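PDB 2O20: catabolite control protein A from Lactococcus lactis, which probably acts as a global DNA-binding transcription regulator of the LacI family, repressing or activating genes in carbon catabolite control. Local coordinates for residues I183-G188 and V200-A205. The protein carries 1 engineered substitution. Residues are numbered along the deposited sequence; the frame is centred on the assembly and turned at random.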
loop_
_atom_site.group_PDB
_atom_site.type_symbol
_atom_site.label_atom_id
_atom_site.label_comp_id
_atom_site.label_asym_id
_atom_site.label_seq_id
_atom_site.Cartn_x
_atom_site.Cartn_y
_atom_site.Cartn_z
ATOM N N ILE D 183 10.154 17.877 -22.118
ATOM C CA ILE D 183 9.826 16.654 -21.371
ATOM C C ILE D 183 10.704 16.630 -20.110
ATOM O O ILE D 183 11.930 16.588 -20.187
ATOM C CB ILE D 183 10.082 15.370 -22.218
ATOM C CG1 ILE D 183 9.302 15.418 -23.550
ATOM C CG2 ILE D 183 9.757 14.148 -21.428
ATOM C CD1 ILE D 183 9.849 14.513 -24.654
ATOM N N ALA D 184 10.061 16.640 -18.958
ATOM C CA ALA D 184 10.754 16.488 -17.682
ATOM C C ALA D 184 11.006 15.009 -17.352
ATOM O O ALA D 184 10.235 14.141 -17.728
ATOM C CB ALA D 184 9.981 17.101 -16.616
ATOM N N TYR D 185 12.110 14.761 -16.660
ATOM C CA TYR D 185 12.364 13.485 -15.993
ATOM C C TYR D 185 12.472 13.726 -14.476
ATOM O O TYR D 185 13.297 14.522 -13.986
ATOM C CB TYR D 185 13.646 12.788 -16.505
ATOM C CG TYR D 185 13.509 11.285 -16.369
ATOM C CD1 TYR D 185 13.281 10.490 -17.485
ATOM C CD2 TYR D 185 13.504 10.670 -15.114
ATOM C CE1 TYR D 185 13.089 9.135 -17.358
ATOM C CE2 TYR D 185 13.319 9.291 -14.982
ATOM C CZ TYR D 185 13.099 8.544 -16.116
ATOM O OH TYR D 185 12.911 7.186 -16.042
ATOM N N ILE D 186 11.618 13.042 -13.724
ATOM C CA ILE D 186 11.600 13.167 -12.261
ATOM C C ILE D 186 12.147 11.832 -11.665
ATOM O O ILE D 186 11.616 10.752 -11.948
ATOM C CB ILE D 186 10.178 13.505 -11.715
ATOM C CG1 ILE D 186 9.689 14.859 -12.253
ATOM C CG2 ILE D 186 10.194 13.563 -10.207
ATOM C CD1 ILE D 186 8.215 15.047 -12.221
ATOM N N MET D 187 13.202 11.923 -10.865
ATOM C CA MET D 187 13.881 10.740 -10.331
ATOM C C MET D 187 14.294 10.922 -8.881
ATOM O O MET D 187 14.101 12.003 -8.305
ATOM C CB MET D 187 15.143 10.435 -11.165
ATOM C CG MET D 187 16.172 11.593 -11.208
ATOM S SD MET D 187 17.720 11.052 -11.994
ATOM C CE MET D 187 17.099 10.419 -13.524
ATOM N N GLY D 188 14.901 9.860 -8.328
ATOM C CA GLY D 188 15.643 9.904 -7.066
ATOM C C GLY D 188 17.028 10.526 -7.205
ATOM O O GLY D 188 17.192 11.537 -7.873
ATOM N N VAL D 200 20.584 7.978 -19.276
ATOM C CA VAL D 200 21.131 7.646 -20.578
ATOM C C VAL D 200 19.980 7.379 -21.539
ATOM O O VAL D 200 19.987 7.878 -22.643
ATOM C CB VAL D 200 22.119 6.468 -20.509
ATOM C CG1 VAL D 200 22.604 6.040 -21.917
ATOM C CG2 VAL D 200 23.321 6.833 -19.626
ATOM N N GLY D 201 18.976 6.627 -21.104
ATOM C CA GLY D 201 17.861 6.276 -21.985
ATOM C C GLY D 201 17.042 7.500 -22.398
ATOM O O GLY D 201 16.689 7.667 -23.569
ATOM N N TYR D 202 16.768 8.368 -21.427
ATOM C CA TYR D 202 16.096 9.659 -21.661
ATOM C C TYR D 202 16.819 10.543 -22.698
ATOM O O TYR D 202 16.202 11.062 -23.634
ATOM C CB TYR D 202 15.968 10.373 -20.298
ATOM C CG TYR D 202 15.520 11.831 -20.264
ATOM C CD1 TYR D 202 14.212 12.208 -20.590
ATOM C CD2 TYR D 202 16.397 12.818 -19.837
ATOM C CE1 TYR D 202 13.796 13.552 -20.511
ATOM C CE2 TYR D 202 15.988 14.157 -19.717
ATOM C CZ TYR D 202 14.700 14.513 -20.077
ATOM O OH TYR D 202 14.349 15.830 -19.985
ATOM N N GLN D 203 18.114 10.709 -22.499
ATOM C CA GLN D 203 18.956 11.493 -23.393
ATOM C C GLN D 203 19.074 10.932 -24.807
ATOM O O GLN D 203 19.092 11.703 -25.778
ATOM C CB GLN D 203 20.350 11.651 -22.788
ATOM C CG GLN D 203 20.400 12.633 -21.608
ATOM C CD GLN D 203 21.683 12.476 -20.810
ATOM O OE1 GLN D 203 22.397 11.467 -20.946
ATOM N NE2 GLN D 203 21.987 13.453 -19.983
ATOM N N GLU D 204 19.169 9.610 -24.903
ATOM C CA GLU D 204 19.147 8.883 -26.170
ATOM C C GLU D 204 17.875 9.190 -26.977
ATOM O O GLU D 204 17.943 9.474 -28.167
ATOM C CB GLU D 204 19.224 7.398 -25.846
ATOM C CG GLU D 204 19.328 6.432 -27.010
ATOM C CD GLU D 204 19.540 5.003 -26.530
ATOM O OE1 GLU D 204 20.662 4.705 -26.032
ATOM O OE2 GLU D 204 18.596 4.179 -26.636
ATOM N N ALA D 205 16.713 9.153 -26.319
ATOM C CA ALA D 205 15.450 9.495 -26.982
ATOM C C ALA D 205 15.432 10.952 -27.486
ATOM O O ALA D 205 15.050 11.205 -28.633
ATOM C CB ALA D 205 14.262 9.208 -26.063
#
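Y202 packs against I183 and Y185 in a buried helix-to-strand contact, closed by an aromatic pair and one hydrogen bond, at the strand-to-helix step of a beta-alpha-beta unit whose strands belong to the four-stranded parallel sheet of the region related to periplasmic binding proteins. The segments 183-186 and 200-205 run nearly antiparallel, their axes 10.5 Å apart at closest approach, and the Y202 side chain reaches across from the helix to the strand. With chi1 at 170°, placing CG anti to the main-chain nitrogen, the phenol extends toward the strand and its hydroxyl reaches the main chain. Y202 OH donates to I183 O at 2.5 Å, approaching nearly along the carbonyl direction (163° at the oxygen). Y185 CB sits over the centre of the Y202 ring, 4.0 Å from its centroid, in a CH-pi contact. The Y185 ring then turns its edge toward the face of the Y202 ring in an offset edge-to-face pair, the planes inclined at 70°, with Y185 CD1 3.7 Å from Y202 CD1. I183 adds a looser apolar touch through CG2. Outside this contact, Y202 also packs on T172 of helix 164-177 and on F213. The phenol thus behaves as an amphipathic bridge: its ring provides apolar packing for the strand, while its buried hydroxyl is satisfied by a backbone carbonyl.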